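Local coordinates for protein transcriptional regulator WhiB1 (Mycobacterium tuberculosis H37Rv, PDB 6ONO) that carries a [4Fe-4S] cluster that reacts readily with nitric oxide and acts as a probably redox-responsive transcriptional repressor, at residues F17-N22 with A28-A33; W49-G54 with D66-L71; L35-C40 with S57-G62. One frame throughout, in Å; residues are numbered along the deposited sequence.

Contact 1: residues F17-N22 with A28-A33; sequences FFPVGN and AQIADA
P19 packs against Q29 and I30 near the start of helix 27-38, and this carries much of the contact. The pyrrolidine ring sits against the side chain of Q29, P19 CB lying 3.5 Å from Q29 CD. From the same ring, P19 CG reaches I30 CG1 at 3.7 Å, the two side chains crossing at about a right angle. A turn later on the helix, A33 meets F17 in a second apolar touch: although the CB of F17 leaves the backbone pointing away from the helix, the ring returns, and F17 CD2 comes within 3.8 Å of the methyl CB of A33.

The polar links between the two segments run through water. Q29 stretches out with CG anti to its own N (chi1 -172°) and the chain extended beyond, which lays the amide alongside the loop backbone. Q29 NE2 donates to a water at 2.6 Å that in turn donates to F18 O over a longer 3.3 Å. Through Q29 OE1, 2.7 Å from a second water, the same amide reaches the N-H of V20. Q29 NE2 also makes a weak direct hydrogen bond to L16 O, just before the loop segment.

The loop 17-22 runs beside helix 27-38, which follows it in the chain. F17 also packs on C9, V36 and C37, close to the iron-sulfur cluster, while both F17 and F18 meet side chains of the partner protein chain.

Contact 2: residues W49-G54 with D66-L71; sequences WALNTG and DERRAL
L51 and R68 form the closer-packed part of this interface, a good example of how the aliphatic stem of an arginine can serve as an apolar surface. L51 CD2 lies 4.0 Å from R68 CB and equally near R68 CD, so that one methyl rests along the stem. Beside it, A50 CB approaches R68 NE at 4.2 Å, oblique to the guanidinium. A bend at chi3 (-50°) turns the head of R68 aside from its stem. In that position the guanidinium is held by hydrogen bonds outside the two helices: R68 NH2 donates to Q55 O, and R68 NH1 to G58 O.

The remainder is looser. L51 CD1 and L71 CD2 touch at 4.1 Å, their side chains crossing at about a right angle, and L71 is solvent-exposed. Between the helices lies a water, in plane at the edge of the guanidinium, which accepts from R68 NE at 2.8 Å and makes only a weak bond to A50 O. No direct hydrogen bond spans the segments. On helix 65-71, R69 NH1 pairs with D66 OD1 in a salt bridge of 2.9 Å within its own segment.

The axes of the two short helical segments approach no closer than 11.1 Å and are inclined at 52°. After helix 43-53, G54, with positive phi, fits the C-prime position of a Schellman motif, and the chain then passes through the loop containing W60, on which A50 and R68 both pack, before entering helix 65-71.

Contact 3: residues L35-C40 with S57-G62; sequences LVCNRC and SGVWGG. With SF4 (iron/sulfur cluster), chain E.
C37 points its side chain from the end of helix 27-38 toward the glycine turn of 57-62, where its sulfur both binds the cluster and lies beside the backbone of G62. With SG anti to the carbonyl carbon (chi1 -63°), the thiolate reaches an iron of the cluster, C37 SG to FE2 being 2.3 Å. The same sulfur lies 3.3 Å from the backbone N of G62, a close approach. V59 CG1 comes to this sulfur more distantly, at 4.3 Å.

C40 takes a different orientation, SG anti to its backbone N (chi1 -177°), and binds a second iron, FE4, at 2.2 Å. The two cysteines form the CxxC part of the Wbl-type [4Fe-4S] site, which C9 and C46 complete. V36 turns CG1 to the cluster sulfide S3, and G61 CA lies 3.5 Å from another sulfide, S1.

Positive phi at both G61 and G62 bends the chain tightly past the cluster. W60 leaves the backbone away from 35-40, and its indole NE1 donates to S57 O at 2.9 Å in the carbonyl plane, though the N-H...O angle is only 144°. The ring packs on C46 of helix 43-53.

Contact 1 closes before either of the others opens, whereas contacts 2 and 3 interleave along the chain. Contact 3 is the most central, its centre about 11 Å from that of contact 1 and 13 Å from that of contact 2; the outer two are about 16 Å apart and do not touch. Helix 27-38 serves both contacts 1 and 3, and F17 O meets V59 N in a probable hydrogen bond. W49 packs on W60, tying helix 43-53 to the central loop. In this small domain of three helices and long loops, without strands, the cluster-binding contact 3 is thus joined directly to both of the others.

Contact 1: residues F17-N22 with A28-A33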
loop_
_atom_site.group_PDB
_atom_site.type_symbol
_atom_site.label_atom_id
_atom_site.label_comp_id
_atom_site.label_asym_id
_atom_site.label_seq_id
_atom_site.Cartn_x
_atom_site.Cartn_y
_atom_site.Cartn_z
ATOM N N PHE A 17 -7.500 -2.637 -4.178
ATOM C CA PHE A 17 -6.917 -3.481 -3.148
ATOM C C PHE A 17 -6.570 -2.703 -1.901
ATOM O O PHE A 17 -6.021 -3.277 -0.962
ATOM C CB PHE A 17 -5.706 -4.214 -3.719
ATOM C CG PHE A 17 -6.092 -5.155 -4.803
ATOM C CD1 PHE A 17 -6.212 -4.705 -6.107
ATOM C CD2 PHE A 17 -6.468 -6.443 -4.500
ATOM C CE1 PHE A 17 -6.624 -5.550 -7.095
ATOM C CE2 PHE A 17 -6.880 -7.303 -5.487
ATOM C CZ PHE A 17 -6.968 -6.857 -6.782
ATOM N N PHE A 18 -6.936 -1.422 -1.844
ATOM C CA PHE A 18 -6.679 -0.585 -0.676
ATOM C C PHE A 18 -7.954 0.154 -0.288
ATOM O O PHE A 18 -8.055 1.377 -0.450
ATOM C CB PHE A 18 -5.510 0.360 -0.955
ATOM C CG PHE A 18 -4.203 -0.361 -1.010
ATOM C CD1 PHE A 18 -3.781 -0.978 -2.185
ATOM C CD2 PHE A 18 -3.446 -0.522 0.143
ATOM C CE1 PHE A 18 -2.591 -1.696 -2.220
ATOM C CE2 PHE A 18 -2.274 -1.251 0.123
ATOM C CZ PHE A 18 -1.841 -1.835 -1.061
ATOM N N PRO A 19 -8.955 -0.561 0.230
ATOM C CA PRO A 19 -10.169 0.126 0.674
ATOM C C PRO A 19 -9.890 0.951 1.914
ATOM O O PRO A 19 -9.117 0.556 2.790
ATOM C CB PRO A 19 -11.143 -1.021 0.974
ATOM C CG PRO A 19 -10.274 -2.161 1.309
ATOM C CD PRO A 19 -9.027 -2.012 0.478
ATOM N N VAL A 20 -10.504 2.119 1.967
ATOM C CA VAL A 20 -10.409 2.992 3.128
ATOM C C VAL A 20 -11.681 2.827 3.951
ATOM O O VAL A 20 -12.794 2.913 3.413
ATOM C CB VAL A 20 -10.166 4.456 2.727
ATOM C CG1 VAL A 20 -11.191 4.940 1.720
ATOM C CG2 VAL A 20 -10.169 5.344 3.961
ATOM N N GLY A 21 -11.526 2.494 5.228
ATOM C CA GLY A 21 -12.686 2.446 6.091
ATOM C C GLY A 21 -13.193 3.866 6.288
ATOM O O GLY A 21 -12.501 4.694 6.890
ATOM N N ASN A 22 -14.393 4.167 5.791
ATOM C CA ASN A 22 -14.996 5.495 5.933
ATOM C C ASN A 22 -16.199 5.404 6.873
ATOM O O ASN A 22 -17.326 5.135 6.452
ATOM C CB ASN A 22 -15.382 6.080 4.562
ATOM C CG ASN A 22 -16.250 5.138 3.737
ATOM O OD1 ASN A 22 -16.083 3.913 3.778
ATOM N ND2 ASN A 22 -17.195 5.710 2.994
ATOM N N ALA A 28 -17.999 -4.161 1.152
ATOM C CA ALA A 28 -18.208 -4.359 -0.278
ATOM C C ALA A 28 -16.909 -4.264 -1.054
ATOM O O ALA A 28 -16.652 -5.088 -1.941
ATOM C CB ALA A 28 -19.215 -3.342 -0.817
ATOM N N GLN A 29 -16.069 -3.274 -0.744
ATOM C CA GLN A 29 -14.838 -3.145 -1.514
ATOM C C GLN A 29 -13.866 -4.277 -1.197
ATOM O O GLN A 29 -13.164 -4.767 -2.093
ATOM C CB GLN A 29 -14.181 -1.781 -1.286
ATOM C CG GLN A 29 -13.008 -1.577 -2.238
ATOM C CD GLN A 29 -12.434 -0.176 -2.188
ATOM O OE1 GLN A 29 -13.089 0.761 -1.724
ATOM N NE2 GLN A 29 -11.194 -0.028 -2.654
ATOM N N ILE A 30 -13.773 -4.685 0.072
ATOM C CA ILE A 30 -12.929 -5.827 0.407
ATOM C C ILE A 30 -13.398 -7.054 -0.360
ATOM O O ILE A 30 -12.586 -7.819 -0.889
ATOM C CB ILE A 30 -12.949 -6.074 1.929
ATOM C CG1 ILE A 30 -12.196 -4.963 2.667
ATOM C CG2 ILE A 30 -12.415 -7.461 2.276
ATOM C CD1 ILE A 30 -12.324 -5.035 4.146
ATOM N N ALA A 31 -14.722 -7.255 -0.436
ATOM C CA ALA A 31 -15.257 -8.383 -1.193
ATOM C C ALA A 31 -14.899 -8.284 -2.672
ATOM O O ALA A 31 -14.519 -9.286 -3.292
ATOM C CB ALA A 31 -16.776 -8.466 -1.000
ATOM N N ASP A 32 -15.018 -7.082 -3.256
ATOM C CA ASP A 32 -14.683 -6.897 -4.669
ATOM C C ASP A 32 -13.211 -7.226 -4.946
ATOM O O ASP A 32 -12.890 -7.841 -5.973
ATOM C CB ASP A 32 -15.000 -5.461 -5.101
ATOM C CG ASP A 32 -16.497 -5.171 -5.168
ATOM O OD1 ASP A 32 -17.302 -6.112 -5.260
ATOM O OD2 ASP A 32 -16.869 -3.980 -5.172
ATOM N N ALA A 33 -12.301 -6.811 -4.052
ATOM C CA ALA A 33 -10.894 -7.196 -4.196
ATOM C C ALA A 33 -10.693 -8.710 -4.048
ATOM O O ALA A 33 -9.948 -9.346 -4.823
ATOM C CB ALA A 33 -10.040 -6.442 -3.179
HETATM O O HOH W 1 -10.222 2.430 -2.649
HETATM O O HOH W 2 -12.536 2.901 -0.149
#

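Contact 2: residues W49-G54 with D66-L71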
loop_
_atom_site.group_PDB
_atom_site.type_symbol
_atom_site.label_atom_id
_atom_site.label_comp_id
_atom_site.label_asym_id
_atom_site.label_seq_id
_atom_site.Cartn_x
_atom_site.Cartn_y
_atom_site.Cartn_z
ATOM N N TRP A 49 3.993 -14.075 0.514
ATOM C CA TRP A 49 4.905 -12.936 0.456
ATOM C C TRP A 49 4.416 -11.781 1.325
ATOM O O TRP A 49 5.213 -11.152 2.034
ATOM C CB TRP A 49 5.075 -12.479 -0.985
ATOM C CG TRP A 49 6.197 -11.532 -1.159
ATOM C CD1 TRP A 49 7.503 -11.841 -1.412
ATOM C CD2 TRP A 49 6.127 -10.108 -1.092
ATOM N NE1 TRP A 49 8.249 -10.695 -1.510
ATOM C CE2 TRP A 49 7.426 -9.615 -1.322
ATOM C CE3 TRP A 49 5.086 -9.196 -0.868
ATOM C CZ2 TRP A 49 7.719 -8.252 -1.331
ATOM C CZ3 TRP A 49 5.380 -7.846 -0.882
ATOM C CH2 TRP A 49 6.681 -7.387 -1.106
ATOM N N ALA A 50 3.108 -11.499 1.298
ATOM C CA ALA A 50 2.571 -10.423 2.127
ATOM C C ALA A 50 2.811 -10.691 3.605
ATOM O O ALA A 50 3.206 -9.784 4.348
ATOM C CB ALA A 50 1.078 -10.237 1.857
ATOM N N LEU A 51 2.570 -11.933 4.052
ATOM C CA LEU A 51 2.801 -12.280 5.452
ATOM C C LEU A 51 4.284 -12.231 5.791
ATOM O O LEU A 51 4.670 -11.667 6.822
ATOM C CB LEU A 51 2.236 -13.662 5.767
ATOM C CG LEU A 51 0.715 -13.837 5.685
ATOM C CD1 LEU A 51 0.356 -15.280 5.916
ATOM C CD2 LEU A 51 -0.022 -12.933 6.670
ATOM N N ASN A 52 5.137 -12.790 4.928
ATOM C CA ASN A 52 6.548 -12.880 5.276
ATOM C C ASN A 52 7.211 -11.512 5.282
ATOM O O ASN A 52 8.136 -11.283 6.069
ATOM C CB ASN A 52 7.289 -13.827 4.328
ATOM C CG ASN A 52 6.985 -15.294 4.604
ATOM O OD1 ASN A 52 6.667 -15.675 5.734
ATOM N ND2 ASN A 52 7.104 -16.130 3.574
ATOM N N THR A 53 6.749 -10.584 4.444
ATOM C CA THR A 53 7.334 -9.250 4.446
ATOM C C THR A 53 6.575 -8.259 5.325
ATOM O O THR A 53 7.055 -7.139 5.515
ATOM C CB THR A 53 7.419 -8.698 3.010
ATOM O OG1 THR A 53 6.098 -8.563 2.479
ATOM C CG2 THR A 53 8.225 -9.634 2.115
ATOM N N GLY A 54 5.443 -8.643 5.900
ATOM C CA GLY A 54 4.778 -7.757 6.837
ATOM C C GLY A 54 4.028 -6.617 6.185
ATOM O O GLY A 54 4.074 -5.483 6.680
ATOM N N ASP A 66 -7.049 -6.528 8.102
ATOM C CA ASP A 66 -7.418 -6.922 9.463
ATOM C C ASP A 66 -7.293 -8.432 9.658
ATOM O O ASP A 66 -6.869 -8.897 10.722
ATOM C CB ASP A 66 -8.832 -6.447 9.806
ATOM C CG ASP A 66 -8.900 -4.940 10.057
ATOM O OD1 ASP A 66 -7.863 -4.346 10.419
ATOM O OD2 ASP A 66 -9.995 -4.354 9.922
ATOM N N GLU A 67 -7.635 -9.214 8.635
ATOM C CA GLU A 67 -7.504 -10.663 8.732
ATOM C C GLU A 67 -6.040 -11.081 8.863
ATOM O O GLU A 67 -5.683 -11.907 9.720
ATOM C CB GLU A 67 -8.156 -11.314 7.504
ATOM C CG GLU A 67 -9.681 -11.247 7.513
ATOM C CD GLU A 67 -10.329 -11.646 6.186
ATOM O OE1 GLU A 67 -9.678 -11.602 5.121
ATOM O OE2 GLU A 67 -11.515 -12.027 6.208
ATOM N N ARG A 68 -5.164 -10.515 8.024
ATOM C CA ARG A 68 -3.751 -10.858 8.147
ATOM C C ARG A 68 -3.205 -10.408 9.492
ATOM O O ARG A 68 -2.389 -11.103 10.105
ATOM C CB ARG A 68 -2.948 -10.236 6.993
ATOM C CG ARG A 68 -3.402 -10.728 5.611
ATOM C CD ARG A 68 -2.350 -10.465 4.540
ATOM N NE ARG A 68 -1.900 -9.074 4.573
ATOM C CZ ARG A 68 -2.579 -8.049 4.072
ATOM N NH1 ARG A 68 -3.746 -8.260 3.497
ATOM N NH2 ARG A 68 -2.083 -6.808 4.160
ATOM N N ARG A 69 -3.645 -9.242 9.971
ATOM C CA ARG A 69 -3.160 -8.739 11.253
ATOM C C ARG A 69 -3.574 -9.649 12.397
ATOM O O ARG A 69 -2.777 -9.932 13.304
ATOM C CB ARG A 69 -3.684 -7.326 11.485
ATOM C CG ARG A 69 -3.251 -6.734 12.795
ATOM C CD ARG A 69 -3.562 -5.250 12.852
ATOM N NE ARG A 69 -2.951 -4.509 11.748
ATOM C CZ ARG A 69 -3.638 -3.930 10.769
ATOM N NH1 ARG A 69 -4.963 -4.005 10.757
ATOM N NH2 ARG A 69 -3.005 -3.270 9.810
ATOM N N ALA A 70 -4.812 -10.135 12.368
ATOM C CA ALA A 70 -5.229 -11.061 13.407
ATOM C C ALA A 70 -4.425 -12.348 13.337
ATOM O O ALA A 70 -4.226 -13.009 14.361
ATOM C CB ALA A 70 -6.725 -11.351 13.290
ATOM N N LEU A 71 -3.940 -12.713 12.144
ATOM C CA LEU A 71 -3.117 -13.920 12.047
ATOM C C LEU A 71 -1.801 -13.779 12.815
ATOM O O LEU A 71 -1.330 -14.746 13.425
ATOM C CB LEU A 71 -2.863 -14.255 10.579
ATOM C CG LEU A 71 -2.492 -15.666 10.132
ATOM C CD1 LEU A 71 -3.310 -16.781 10.824
ATOM C CD2 LEU A 71 -2.692 -15.714 8.632
HETATM O O HOH W 3 0.538 -9.274 6.030
#

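Contact 3: residues L35-C40 with S57-G62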
loop_
_atom_site.group_PDB
_atom_site.type_symbol
_atom_site.label_atom_id
_atom_site.label_comp_id
_atom_site.label_asym_id
_atom_site.label_seq_id
_atom_site.Cartn_x
_atom_site.Cartn_y
_atom_site.Cartn_z
ATOM N N LEU A 35 -12.724 -11.029 -4.710
ATOM C CA LEU A 35 -13.196 -11.706 -5.915
ATOM C C LEU A 35 -12.102 -11.801 -6.967
ATOM O O LEU A 35 -12.028 -12.793 -7.703
ATOM C CB LEU A 35 -14.412 -10.989 -6.494
ATOM C CG LEU A 35 -15.718 -11.227 -5.740
ATOM C CD1 LEU A 35 -16.847 -10.468 -6.408
ATOM C CD2 LEU A 35 -16.026 -12.696 -5.672
ATOM N N VAL A 36 -11.262 -10.771 -7.076
ATOM C CA VAL A 36 -10.116 -10.841 -7.977
ATOM C C VAL A 36 -9.143 -11.906 -7.498
ATOM O O VAL A 36 -8.703 -12.769 -8.270
ATOM C CB VAL A 36 -9.427 -9.467 -8.094
ATOM C CG1 VAL A 36 -8.235 -9.553 -9.048
ATOM C CG2 VAL A 36 -10.417 -8.396 -8.544
ATOM N N CYS A 37 -8.797 -11.867 -6.210
ATOM C CA CYS A 37 -7.854 -12.864 -5.696
ATOM C C CYS A 37 -8.353 -14.292 -5.917
ATOM O O CYS A 37 -7.550 -15.215 -6.109
ATOM C CB CYS A 37 -7.596 -12.622 -4.214
ATOM S SG CYS A 37 -6.819 -11.040 -3.875
ATOM N N ASN A 38 -9.668 -14.493 -5.874
ATOM C CA ASN A 38 -10.253 -15.823 -5.991
ATOM C C ASN A 38 -10.100 -16.407 -7.389
ATOM O O ASN A 38 -10.216 -17.624 -7.559
ATOM C CB ASN A 38 -11.729 -15.756 -5.590
ATOM C CG ASN A 38 -11.917 -15.729 -4.079
ATOM O OD1 ASN A 38 -10.942 -15.674 -3.329
ATOM N ND2 ASN A 38 -13.173 -15.714 -3.628
ATOM N N ARG A 39 -9.847 -15.570 -8.394
ATOM C CA ARG A 39 -9.553 -16.049 -9.734
ATOM C C ARG A 39 -8.090 -15.807 -10.092
ATOM O O ARG A 39 -7.749 -15.636 -11.264
ATOM C CB ARG A 39 -10.479 -15.406 -10.766
ATOM C CG ARG A 39 -10.465 -13.902 -10.813
ATOM C CD ARG A 39 -11.292 -13.418 -11.997
ATOM N NE ARG A 39 -11.618 -11.995 -11.928
ATOM C CZ ARG A 39 -10.794 -11.017 -12.280
ATOM N NH1 ARG A 39 -9.575 -11.296 -12.721
ATOM N NH2 ARG A 39 -11.189 -9.755 -12.188
ATOM N N CYS A 40 -7.219 -15.809 -9.086
ATOM C CA CYS A 40 -5.802 -15.569 -9.271
ATOM C C CYS A 40 -5.025 -16.862 -9.094
ATOM O O CYS A 40 -5.265 -17.589 -8.120
ATOM C CB CYS A 40 -5.304 -14.524 -8.271
ATOM S SG CYS A 40 -3.554 -14.060 -8.467
ATOM N N SER A 57 -0.999 -2.989 5.120
ATOM C CA SER A 57 -2.150 -2.397 4.453
ATOM C C SER A 57 -2.570 -3.195 3.224
ATOM O O SER A 57 -1.750 -3.827 2.557
ATOM C CB SER A 57 -1.840 -0.962 4.026
ATOM O OG SER A 57 -1.439 -0.196 5.131
ATOM N N GLY A 58 -3.856 -3.126 2.909
ATOM C CA GLY A 58 -4.376 -3.636 1.656
ATOM C C GLY A 58 -4.831 -5.086 1.718
ATOM O O GLY A 58 -4.635 -5.807 2.701
ATOM N N VAL A 59 -5.474 -5.503 0.623
ATOM C CA VAL A 59 -5.878 -6.887 0.403
ATOM C C VAL A 59 -4.791 -7.581 -0.415
ATOM O O VAL A 59 -4.449 -7.135 -1.523
ATOM C CB VAL A 59 -7.238 -6.963 -0.311
ATOM C CG1 VAL A 59 -7.612 -8.395 -0.596
ATOM C CG2 VAL A 59 -8.348 -6.257 0.513
ATOM N N TRP A 60 -4.231 -8.654 0.144
ATOM C CA TRP A 60 -3.235 -9.499 -0.501
ATOM C C TRP A 60 -3.678 -10.938 -0.343
ATOM O O TRP A 60 -4.199 -11.313 0.712
ATOM C CB TRP A 60 -1.839 -9.363 0.124
ATOM C CG TRP A 60 -1.265 -7.967 0.144
ATOM C CD1 TRP A 60 -1.785 -6.870 0.776
ATOM C CD2 TRP A 60 -0.043 -7.537 -0.461
ATOM N NE1 TRP A 60 -0.967 -5.781 0.589
ATOM C CE2 TRP A 60 0.108 -6.160 -0.170
ATOM C CE3 TRP A 60 0.937 -8.178 -1.228
ATOM C CZ2 TRP A 60 1.201 -5.412 -0.618
ATOM C CZ3 TRP A 60 2.024 -7.438 -1.670
ATOM C CH2 TRP A 60 2.147 -6.070 -1.360
ATOM N N GLY A 61 -3.471 -11.735 -1.391
ATOM C CA GLY A 61 -3.671 -13.172 -1.328
ATOM C C GLY A 61 -5.043 -13.602 -0.847
ATOM O O GLY A 61 -5.180 -14.635 -0.188
ATOM N N GLY A 62 -6.067 -12.817 -1.169
ATOM C CA GLY A 62 -7.419 -13.128 -0.744
ATOM C C GLY A 62 -7.734 -12.837 0.706
ATOM O O GLY A 62 -8.779 -13.288 1.183
HETATM FE FE1 SF4 E . -3.237 -9.706 -6.868
HETATM FE FE2 SF4 E . -4.955 -10.956 -5.169
HETATM FE FE3 SF4 E . -2.248 -11.259 -4.843
HETATM FE FE4 SF4 E . -3.486 -12.402 -6.981
HETATM S S1 SF4 E . -3.839 -12.894 -4.801
HETATM S S2 SF4 E . -1.547 -11.236 -7.002
HETATM S S3 SF4 E . -5.113 -10.861 -7.416
HETATM S S4 SF4 E . -3.431 -9.315 -4.637
#